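Long-range contacts in 4-carboxymuconolactone decarboxylase (Sinorhizobium meliloti, PDB 4G9Q), which probably acts as a lyase in benzoate degradation, with peroxiredoxin activity also possible, and assembles as an all-helical trimer: residues R76-I81 against S204-A209; I85-A90 against I212-V217. All blocks are in the same frame, centred on the assembly; numbering follows the deposited sequence.

Contact 1 of 2, residues R76-I81 against S204-A209; sequences RSLVTI and SLVTIA
Val79 lies against Leu205 and Ala209 where two helices pack through apolar side chains. The short axes approach to 8.6 Å and cross at -43°. Their N-to-C directions therefore run broadly the same way. Val79 can be followed outward from CB, where the side chain forks, and each methyl meets a different residue of the other helix. CG1 stands anti to the backbone N (chi1 168°) and meets the methyl of Ala209, with CG1 to CB at 4.1 Å. This torsion leaves CG2 beside the backbone N, facing Leu205. CG2 touches Leu205 CD1 at 3.7 Å and Leu205 CG at 4.0 Å. The two side chains meet at about a right angle. Val79 and Ala209 have the nearest CA atoms of the two segments, 5.6 Å apart, consistent with the small alanine side chain. Ala209 CB also packs 3.9 Å from Val79 O.

Leu78 makes the second half of the contact. Its CD2 reaches Val206 CG1 at 4.2 Å, and the same valine methyl lies near Leu78 O. Leu78 CB is more loosely set against Leu205 CD2.

All five touching residues are buried near the centre of the chain. Helix 234-248 covers one flank, with His243 and Leu244 on Val79 and Val240 on Leu205. Helix 107-120 packs on Leu78 and Val206 through Thr113.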
# COMPACT_ATOMS: atom_id res chain seq x y z
N ARG A 76 9.24 4.54 -20.53
CA ARG A 76 8.87 5.29 -19.32
C ARG A 76 7.36 5.29 -19.11
O ARG A 76 6.89 5.20 -17.97
CB ARG A 76 9.41 6.72 -19.36
CG ARG A 76 10.90 6.79 -19.07
CD ARG A 76 11.43 8.22 -19.11
NE ARG A 76 12.89 8.16 -19.18
CZ ARG A 76 13.69 8.07 -18.12
NH1 ARG A 76 13.19 8.07 -16.89
NH2 ARG A 76 15.01 7.99 -18.30
N SER A 77 6.59 5.37 -20.19
CA SER A 77 5.14 5.29 -20.10
C SER A 77 4.67 3.94 -19.55
O SER A 77 3.79 3.89 -18.69
CB SER A 77 4.48 5.60 -21.44
OG SER A 77 4.51 6.99 -21.72
N LEU A 78 5.27 2.85 -20.04
CA LEU A 78 4.95 1.51 -19.52
C LEU A 78 5.28 1.38 -18.03
O LEU A 78 4.48 0.84 -17.26
CB LEU A 78 5.67 0.42 -20.31
CG LEU A 78 5.05 0.02 -21.65
CD1 LEU A 78 6.02 -0.86 -22.41
CD2 LEU A 78 3.70 -0.68 -21.45
N VAL A 79 6.45 1.89 -17.64
CA VAL A 79 6.88 1.87 -16.24
C VAL A 79 5.93 2.68 -15.36
O VAL A 79 5.57 2.25 -14.25
CB VAL A 79 8.32 2.42 -16.12
CG1 VAL A 79 8.70 2.69 -14.66
CG2 VAL A 79 9.32 1.44 -16.75
N THR A 80 5.51 3.84 -15.86
CA THR A 80 4.63 4.73 -15.11
C THR A 80 3.23 4.12 -14.94
O THR A 80 2.68 4.12 -13.84
CB THR A 80 4.53 6.11 -15.78
OG1 THR A 80 5.85 6.63 -15.96
CG2 THR A 80 3.73 7.09 -14.90
N ILE A 81 2.68 3.57 -16.03
CA ILE A 81 1.38 2.90 -15.95
C ILE A 81 1.43 1.76 -14.93
O ILE A 81 0.54 1.64 -14.08
CB ILE A 81 0.89 2.42 -17.34
CG1 ILE A 81 0.44 3.62 -18.17
CG2 ILE A 81 -0.25 1.41 -17.20
CD1 ILE A 81 0.15 3.26 -19.61
N SER A 204 8.35 -8.31 -18.61
CA SER A 204 9.30 -8.26 -17.50
C SER A 204 9.46 -6.82 -16.99
O SER A 204 9.54 -6.60 -15.78
CB SER A 204 10.65 -8.84 -17.92
OG SER A 204 10.57 -10.25 -18.04
N LEU A 205 9.50 -5.86 -17.92
CA LEU A 205 9.58 -4.44 -17.57
C LEU A 205 8.42 -4.02 -16.66
O LEU A 205 8.64 -3.41 -15.61
CB LEU A 205 9.64 -3.57 -18.83
CG LEU A 205 9.69 -2.05 -18.63
CD1 LEU A 205 10.93 -1.65 -17.84
CD2 LEU A 205 9.65 -1.33 -19.97
N VAL A 206 7.19 -4.34 -17.07
CA VAL A 206 6.03 -3.97 -16.25
C VAL A 206 6.03 -4.69 -14.90
O VAL A 206 5.63 -4.12 -13.89
CB VAL A 206 4.67 -4.13 -17.00
CG1 VAL A 206 4.56 -3.13 -18.16
CG2 VAL A 206 4.45 -5.54 -17.50
N THR A 207 6.49 -5.95 -14.89
CA THR A 207 6.59 -6.72 -13.65
C THR A 207 7.58 -6.09 -12.68
O THR A 207 7.24 -5.85 -11.52
CB THR A 207 6.95 -8.20 -13.91
OG1 THR A 207 6.03 -8.75 -14.86
CG2 THR A 207 6.88 -9.01 -12.61
N ILE A 208 8.80 -5.79 -13.13
CA ILE A 208 9.77 -5.19 -12.21
C ILE A 208 9.29 -3.82 -11.72
O ILE A 208 9.47 -3.49 -10.54
CB ILE A 208 11.25 -5.15 -12.76
CG1 ILE A 208 11.39 -4.27 -14.01
CG2 ILE A 208 11.77 -6.59 -12.99
CD1 ILE A 208 12.85 -3.97 -14.39
N ALA A 209 8.62 -3.06 -12.58
CA ALA A 209 8.08 -1.75 -12.19
C ALA A 209 7.02 -1.89 -11.10
O ALA A 209 7.06 -1.17 -10.09
CB ALA A 209 7.51 -1.01 -13.41

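Contact 2 of 2, residues I85-A90 against I212-V217; sequences IARGEA and ISVGQV
Arg87 reaches across to Ser213 where two helices end, each in a Schellman motif. Gly88 and Gly215 are the C-prime residues, both with positive phi. In the first motif Glu89 N bonds to Leu84 O and Gly88 N to Ile85 O. In the second, Gly215 N makes the inner bond to Ile212 O.

The polar link across the contact is one hydrogen bond. Arg87 NH1 donates to Ser213 O at 2.9 Å, with an N-H...O angle of 159°. The oxygen sits in the guanidinium plane, at the edge of the group. The donor comes nearly straight onto the end of the carbonyl. A positive group here would probably be favoured by the C-terminal end of helix 200-213. Ser213 OG turns back to its own helix and bonds to Ala209 O.

A salt bridge holds the other side of the arginine. Arg87 NE bonds to Glu89 OE2 at 3.2 Å, from above the carboxylate plane. Lys125 of the second subunit also pairs with this oxygen, which ties the helix end to the trimer interface. Replacing Arg87 by an alanine would probably leave Ser213 O without this donor and Glu89 without this charged partner.

Apolar packing fills in beneath. Arg87 CG lies beside the backbone N (chi1 -68°), and CG and CD run alongside Ser213 CB; CG is 3.9 Å from it. The bend at chi3 (61°) then turns NE and the guanidinium. Ala86 CB touches Val214 CG1 at 4.1 Å. The same valine methyl comes still nearer to the backbone, with Val214 CG1 3.5 Å from Ala86 O.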
# COMPACT_ATOMS: atom_id res chain seq x y z
N ILE A 85 -0.87 1.59 -11.50
CA ILE A 85 -1.74 0.43 -11.27
C ILE A 85 -1.39 -0.24 -9.94
O ILE A 85 -2.28 -0.43 -9.09
CB ILE A 85 -1.69 -0.59 -12.42
CG1 ILE A 85 -2.23 0.04 -13.71
CG2 ILE A 85 -2.50 -1.87 -12.06
CD1 ILE A 85 -1.99 -0.80 -14.96
N ALA A 86 -0.12 -0.57 -9.75
CA ALA A 86 0.33 -1.29 -8.56
C ALA A 86 0.05 -0.53 -7.26
O ALA A 86 -0.27 -1.13 -6.23
CB ALA A 86 1.82 -1.61 -8.67
N ARG A 87 0.16 0.80 -7.32
CA ARG A 87 0.04 1.65 -6.13
C ARG A 87 -1.37 2.16 -5.87
O ARG A 87 -1.58 2.97 -4.96
CB ARG A 87 1.02 2.81 -6.21
CG ARG A 87 2.47 2.38 -6.12
CD ARG A 87 3.42 3.55 -6.29
NE ARG A 87 3.24 4.58 -5.28
CZ ARG A 87 3.72 4.53 -4.04
NH1 ARG A 87 4.42 3.49 -3.61
NH2 ARG A 87 3.48 5.54 -3.20
N GLY A 88 -2.33 1.69 -6.65
CA GLY A 88 -3.73 2.09 -6.48
C GLY A 88 -3.95 3.56 -6.75
O GLY A 88 -4.71 4.23 -6.04
N GLU A 89 -3.29 4.07 -7.78
CA GLU A 89 -3.43 5.46 -8.19
C GLU A 89 -4.09 5.51 -9.57
O GLU A 89 -3.73 6.31 -10.42
CB GLU A 89 -2.07 6.15 -8.19
CG GLU A 89 -1.38 6.13 -6.82
CD GLU A 89 0.05 6.65 -6.84
OE1 GLU A 89 0.48 7.19 -7.88
OE2 GLU A 89 0.74 6.52 -5.81
N ALA A 90 -5.09 4.65 -9.75
CA ALA A 90 -5.79 4.53 -11.04
C ALA A 90 -6.38 5.83 -11.62
O ALA A 90 -6.37 5.97 -12.84
CB ALA A 90 -6.86 3.44 -10.97
N ILE A 212 8.79 -3.06 -7.70
CA ILE A 212 9.54 -1.97 -7.08
C ILE A 212 8.58 -0.95 -6.47
O ILE A 212 8.81 -0.45 -5.37
CB ILE A 212 10.50 -1.29 -8.10
CG1 ILE A 212 11.62 -2.26 -8.51
CG2 ILE A 212 11.12 -0.02 -7.51
CD1 ILE A 212 12.37 -1.85 -9.76
N SER A 213 7.47 -0.70 -7.17
CA SER A 213 6.52 0.35 -6.78
C SER A 213 5.82 0.11 -5.45
O SER A 213 5.29 1.06 -4.84
CB SER A 213 5.49 0.57 -7.89
OG SER A 213 6.13 1.13 -9.01
N VAL A 214 5.80 -1.14 -5.00
CA VAL A 214 5.18 -1.49 -3.73
C VAL A 214 6.18 -2.17 -2.78
O VAL A 214 5.78 -2.77 -1.77
CB VAL A 214 3.90 -2.36 -3.92
CG1 VAL A 214 2.83 -1.58 -4.71
CG2 VAL A 214 4.23 -3.68 -4.60
N GLY A 215 7.46 -2.07 -3.11
CA GLY A 215 8.54 -2.53 -2.22
C GLY A 215 8.68 -4.04 -2.10
O GLY A 215 9.23 -4.54 -1.11
N GLN A 216 8.21 -4.76 -3.11
CA GLN A 216 8.28 -6.22 -3.10
C GLN A 216 9.64 -6.71 -3.58
O GLN A 216 9.77 -7.35 -4.63
CB GLN A 216 7.12 -6.82 -3.91
CG GLN A 216 5.79 -6.86 -3.16
CD GLN A 216 4.60 -7.07 -4.08
OE1 GLN A 216 4.77 -7.24 -5.28
NE2 GLN A 216 3.38 -7.05 -3.53
N VAL A 217 10.65 -6.42 -2.77
CA VAL A 217 12.04 -6.72 -3.09
C VAL A 217 12.36 -8.22 -3.17
O VAL A 217 13.31 -8.61 -3.84
CB VAL A 217 13.02 -6.02 -2.11
CG1 VAL A 217 13.00 -4.51 -2.34
CG2 VAL A 217 12.67 -6.35 -0.65

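Contacts 1 and 2 join the same two helices, 73-86 and 200-213, at successive levels. Each helix lies in a different one of the chain's two carboxymuconolactone decarboxylase family regions, so both contacts join the two regions. Their centres are about 11 Å apart. The centre of contact 1 is about 3 Å from the centre of the chain and that of contact 2 about 9 Å. The character changes from fully buried and apolar to partly buried with one polar link. The paired segments follow each other along both helices and alternate along the chain. Leu244 of helix 234-248 packs on Val79 and on Ser213. Only contact 2 touches other subunits.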